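Local coordinates for protein Cys-Gly metallodipeptidase DUG1 (Saccharomyces cerevisiae, PDB 4G1P) that hydrolyses the dipeptide Cys-Gly as a dinuclear metallopeptidase of the M20 family and is the catalytic component of the glutathione-degrading complex, at residues L163-F167 and G188-G192; V210-L215 and L438-M442. All coordinates share one frame; numbering follows the deposited sequence.

Both contacts involve one mixed six-stranded sheet of this M20 peptidase. Contact 1 packs the loop 188-192, which precedes strand 195-198, on strand 162-168, between strands 83-88 and 96-102 of the sheet. Contact 2 lies at the border formed by strand 437-439, joining it to strand 210-226 of a second, five-stranded sheet. Their centres are 20 Å apart and their nearest atoms about 11 Å, so they do not touch. Along the chain contact 1 closes before contact 2 opens, and contact 2 spans more than 200 residues, bringing a late part of the chain back to an earlier one close to the zinc ligand D200, which follows strand 195-198.

Contact 1: L163-F167 and G188-G192; sequences LVTCF and GYFKG
The F190 ring reaches the strand 163-167 by its far end, touching V164 and C166. From CB, CG stands beside the backbone N and anti to the carbonyl carbon (chi1 -62°), which carries the ring tip toward the strand although the bond from CA to CB does not point at it. Contact begins at CD1 and CE1, which border V164 CG1, CE1 at 4.1 Å; this methyl lies at the ring edge, near its plane. At the tip, F190 CZ meets both CB and SG of C166, SG at 4.0 Å. The sulfur stands 5.2 Å from the F190 ring centroid, 69° off the normal, an oblique sulfur-aromatic contact. The same V164 methyl also sits at the edge of the Y189 ring, in its plane, 3.9 Å from CE1, and thus joins two consecutive aromatics of a type I turn from G188 to K191. An alanine in place of F190 would probably leave C166 SG without its aromatic neighbour and open a gap beside V164 CG1. Further out, Y189 OH bonds to D60 O and its ring forms a cation-pi contact with R87. F190 thus lies between the sheet and helix 426-433, touching L85 and L98 on strands 83-88 and 96-102 and L433 on the helix.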
loop_
_atom_site.group_PDB
_atom_site.type_symbol
_atom_site.label_atom_id
_atom_site.label_comp_id
_atom_site.label_asym_id
_atom_site.label_seq_id
_atom_site.Cartn_x
_atom_site.Cartn_y
_atom_site.Cartn_z
ATOM N N LEU A 163 15.759 19.665 -37.247
ATOM C CA LEU A 163 15.144 19.062 -36.089
ATOM C C LEU A 163 15.930 19.406 -34.839
ATOM O O LEU A 163 17.150 19.450 -34.859
ATOM C CB LEU A 163 15.052 17.551 -36.255
ATOM C CG LEU A 163 13.988 16.976 -35.330
ATOM C CD1 LEU A 163 12.607 17.482 -35.761
ATOM C CD2 LEU A 163 14.047 15.453 -35.311
ATOM N N VAL A 164 15.219 19.674 -33.756
ATOM C CA VAL A 164 15.843 19.966 -32.478
ATOM C C VAL A 164 15.097 19.146 -31.460
ATOM O O VAL A 164 13.876 19.011 -31.537
ATOM C CB VAL A 164 15.760 21.455 -32.118
ATOM C CG1 VAL A 164 16.260 21.707 -30.708
ATOM C CG2 VAL A 164 16.571 22.254 -33.095
ATOM N N THR A 165 15.833 18.579 -30.516
ATOM C CA THR A 165 15.273 17.579 -29.641
ATOM C C THR A 165 15.321 18.054 -28.217
ATOM O O THR A 165 16.237 18.753 -27.826
ATOM C CB THR A 165 16.030 16.247 -29.799
ATOM O OG1 THR A 165 15.091 15.190 -29.840
ATOM C CG2 THR A 165 16.938 15.975 -28.659
ATOM N N CYS A 166 14.312 17.683 -27.446
ATOM C CA CYS A 166 14.293 17.965 -26.021
ATOM C C CYS A 166 13.597 16.801 -25.282
ATOM O O CYS A 166 12.386 16.805 -25.084
ATOM C CB CYS A 166 13.603 19.309 -25.755
ATOM S SG CYS A 166 13.518 19.760 -23.999
ATOM N N PHE A 167 14.377 15.795 -24.907
ATOM C CA PHE A 167 13.855 14.567 -24.301
ATOM C C PHE A 167 14.198 14.503 -22.806
ATOM O O PHE A 167 15.372 14.437 -22.435
ATOM C CB PHE A 167 14.445 13.344 -25.015
ATOM C CG PHE A 167 14.046 13.218 -26.472
ATOM C CD1 PHE A 167 12.845 13.738 -26.936
ATOM C CD2 PHE A 167 14.873 12.550 -27.380
ATOM C CE1 PHE A 167 12.475 13.609 -28.289
ATOM C CE2 PHE A 167 14.514 12.411 -28.737
ATOM C CZ PHE A 167 13.311 12.935 -29.188
ATOM N N GLY A 188 18.817 30.703 -26.137
ATOM C CA GLY A 188 20.051 29.944 -26.197
ATOM C C GLY A 188 19.892 28.779 -27.143
ATOM O O GLY A 188 19.759 28.981 -28.354
ATOM N N TYR A 189 19.883 27.560 -26.600
ATOM C CA TYR A 189 19.801 26.363 -27.436
ATOM C C TYR A 189 18.544 26.360 -28.300
ATOM O O TYR A 189 18.565 25.827 -29.395
ATOM C CB TYR A 189 19.871 25.085 -26.595
ATOM C CG TYR A 189 20.253 23.851 -27.368
ATOM C CD1 TYR A 189 19.331 23.195 -28.168
ATOM C CD2 TYR A 189 21.534 23.329 -27.286
ATOM C CE1 TYR A 189 19.679 22.064 -28.887
ATOM C CE2 TYR A 189 21.895 22.192 -27.998
ATOM C CZ TYR A 189 20.963 21.569 -28.799
ATOM O OH TYR A 189 21.308 20.450 -29.514
ATOM N N PHE A 190 17.466 26.978 -27.819
ATOM C CA PHE A 190 16.188 26.971 -28.524
ATOM C C PHE A 190 15.884 28.263 -29.293
ATOM O O PHE A 190 14.742 28.468 -29.725
ATOM C CB PHE A 190 15.058 26.736 -27.533
ATOM C CG PHE A 190 15.140 25.421 -26.826
ATOM C CD1 PHE A 190 15.567 24.285 -27.494
ATOM C CD2 PHE A 190 14.801 25.321 -25.486
ATOM C CE1 PHE A 190 15.637 23.068 -26.845
ATOM C CE2 PHE A 190 14.867 24.104 -24.835
ATOM C CZ PHE A 190 15.286 22.974 -25.516
ATOM N N LYS A 191 16.894 29.116 -29.470
ATOM C CA LYS A 191 16.688 30.453 -30.029
ATOM C C LYS A 191 15.986 30.468 -31.389
ATOM O O LYS A 191 15.088 31.284 -31.614
ATOM C CB LYS A 191 17.996 31.259 -30.082
ATOM C CG LYS A 191 18.881 31.013 -31.298
ATOM C CD LYS A 191 20.115 31.922 -31.267
ATOM C CE LYS A 191 21.151 31.563 -32.347
ATOM N NZ LYS A 191 20.806 32.057 -33.723
ATOM N N GLY A 192 16.355 29.560 -32.282
ATOM C CA GLY A 192 15.820 29.622 -33.631
ATOM C C GLY A 192 14.541 28.846 -33.900
ATOM O O GLY A 192 14.096 28.761 -35.048
#

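Contact 2: V210-L215 and L438-M442; sequences VLTYGL and LLLPM
L439 CD1 is the apolar centre of this contact, lying 3.6 Å from L215 CD1 and equally close to the methyl CG2 of T212. L215 CG and CD2 also pack on this one methyl, so the forked end of L215 straddles it. With CG2 anti to the backbone N and OG1 beside it (chi1 -65°), T212 offers L439 its methyl and leaves OG1 to N201. Next to this group, P441 brings CG against V210 CG2 at 3.5 Å, the proline ring and the valine branch crossing at a slant. L211 and L440 run side by side in the same direction, their CD2 methyls 4.0 Å apart. At the polar edge T212 N donates to L439 O, 3.2 Å away and nearly straight (167° at the hydrogen), the donor tilted 16° from the carbonyl plane. T212 and L439 form a single antiparallel bridge, a hydrogen-bonded pair, and P441, lacking an N-H, cannot act as a backbone donor just beyond it. T212 OG1 bonds to N201 ND2, and L440 O accepts from S199 OG; N201 and S199 are the residues on either side of the zinc ligand D200 in sequence. A single backbone bond thus pairs T212 with L439, while leucine, valine and proline side chains supply most of the meeting surface: a largely apolar seam joining two sheets, with T212 OG1 and L440 O tied to the residues next to D200.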
loop_
_atom_site.group_PDB
_atom_site.type_symbol
_atom_site.label_atom_id
_atom_site.label_comp_id
_atom_site.label_asym_id
_atom_site.label_seq_id
_atom_site.Cartn_x
_atom_site.Cartn_y
_atom_site.Cartn_z
ATOM N N VAL A 210 -6.498 11.385 -34.579
ATOM C CA VAL A 210 -6.921 12.691 -34.087
ATOM C C VAL A 210 -5.738 13.642 -34.072
ATOM O O VAL A 210 -4.585 13.227 -34.122
ATOM C CB VAL A 210 -7.521 12.629 -32.631
ATOM C CG1 VAL A 210 -8.538 11.520 -32.502
ATOM C CG2 VAL A 210 -6.434 12.438 -31.605
ATOM N N LEU A 211 -6.028 14.928 -34.014
ATOM C CA LEU A 211 -5.000 15.888 -33.665
ATOM C C LEU A 211 -5.493 16.608 -32.415
ATOM O O LEU A 211 -6.695 16.884 -32.262
ATOM C CB LEU A 211 -4.715 16.848 -34.819
ATOM C CG LEU A 211 -4.210 16.158 -36.091
ATOM C CD1 LEU A 211 -3.996 17.171 -37.176
ATOM C CD2 LEU A 211 -2.920 15.391 -35.826
ATOM N N THR A 212 -4.572 16.875 -31.502
ATOM C CA THR A 212 -4.968 17.303 -30.189
ATOM C C THR A 212 -4.610 18.747 -29.970
ATOM O O THR A 212 -3.462 19.139 -30.136
ATOM C CB THR A 212 -4.371 16.388 -29.117
ATOM O OG1 THR A 212 -4.931 15.080 -29.276
ATOM C CG2 THR A 212 -4.698 16.902 -27.716
ATOM N N TYR A 213 -5.607 19.546 -29.607
ATOM C CA TYR A 213 -5.395 20.976 -29.422
ATOM C C TYR A 213 -5.552 21.456 -27.970
ATOM O O TYR A 213 -5.446 22.659 -27.700
ATOM C CB TYR A 213 -6.297 21.783 -30.371
ATOM C CG TYR A 213 -7.788 21.659 -30.104
ATOM C CD1 TYR A 213 -8.543 20.661 -30.705
ATOM C CD2 TYR A 213 -8.436 22.548 -29.264
ATOM C CE1 TYR A 213 -9.887 20.550 -30.470
ATOM C CE2 TYR A 213 -9.776 22.441 -29.017
ATOM C CZ TYR A 213 -10.502 21.446 -29.621
ATOM O OH TYR A 213 -11.853 21.351 -29.374
ATOM N N GLY A 214 -5.790 20.526 -27.042
ATOM C CA GLY A 214 -5.987 20.881 -25.638
ATOM C C GLY A 214 -5.648 19.828 -24.590
ATOM O O GLY A 214 -5.959 18.648 -24.747
ATOM N N LEU A 215 -5.022 20.259 -23.502
ATOM C CA LEU A 215 -4.702 19.357 -22.398
ATOM C C LEU A 215 -5.235 19.878 -21.079
ATOM O O LEU A 215 -5.196 21.077 -20.814
ATOM C CB LEU A 215 -3.192 19.218 -22.251
ATOM C CG LEU A 215 -2.427 18.515 -23.358
ATOM C CD1 LEU A 215 -1.019 19.027 -23.357
ATOM C CD2 LEU A 215 -2.453 17.029 -23.113
ATOM N N LEU A 438 1.920 21.714 -31.513
ATOM C CA LEU A 438 1.030 20.683 -32.026
ATOM C C LEU A 438 1.189 19.368 -31.247
ATOM O O LEU A 438 2.312 18.929 -30.991
ATOM C CB LEU A 438 1.346 20.442 -33.492
ATOM C CG LEU A 438 0.836 19.120 -34.050
ATOM C CD1 LEU A 438 -0.660 19.185 -34.262
ATOM C CD2 LEU A 438 1.555 18.790 -35.346
ATOM N N LEU A 439 0.077 18.737 -30.876
ATOM C CA LEU A 439 0.134 17.396 -30.299
ATOM C C LEU A 439 -0.273 16.331 -31.308
ATOM O O LEU A 439 -1.398 16.328 -31.792
ATOM C CB LEU A 439 -0.758 17.293 -29.073
ATOM C CG LEU A 439 -0.492 18.301 -27.976
ATOM C CD1 LEU A 439 -1.334 17.929 -26.797
ATOM C CD2 LEU A 439 0.970 18.319 -27.617
ATOM N N LEU A 440 0.646 15.414 -31.594
ATOM C CA LEU A 440 0.467 14.398 -32.634
ATOM C C LEU A 440 0.478 13.005 -32.026
ATOM O O LEU A 440 1.512 12.335 -32.012
ATOM C CB LEU A 440 1.621 14.476 -33.638
ATOM C CG LEU A 440 1.394 14.218 -35.127
ATOM C CD1 LEU A 440 2.706 13.895 -35.795
ATOM C CD2 LEU A 440 0.363 13.140 -35.395
ATOM N N PRO A 441 -0.677 12.555 -31.540
ATOM C CA PRO A 441 -0.797 11.247 -30.879
ATOM C C PRO A 441 -0.359 10.098 -31.775
ATOM O O PRO A 441 -0.746 10.017 -32.934
ATOM C CB PRO A 441 -2.298 11.127 -30.611
ATOM C CG PRO A 441 -2.932 11.984 -31.656
ATOM C CD PRO A 441 -1.987 13.160 -31.819
ATOM N N MET A 442 0.450 9.200 -31.241
ATOM C CA MET A 442 0.776 8.017 -31.999
ATOM C C MET A 442 -0.252 6.935 -31.756
ATOM O O MET A 442 -0.874 6.440 -32.698
ATOM C CB MET A 442 2.158 7.494 -31.646
ATOM C CG MET A 442 2.474 6.163 -32.295
ATOM S SD MET A 442 4.240 5.952 -32.430
ATOM C CE MET A 442 4.570 6.721 -34.021
#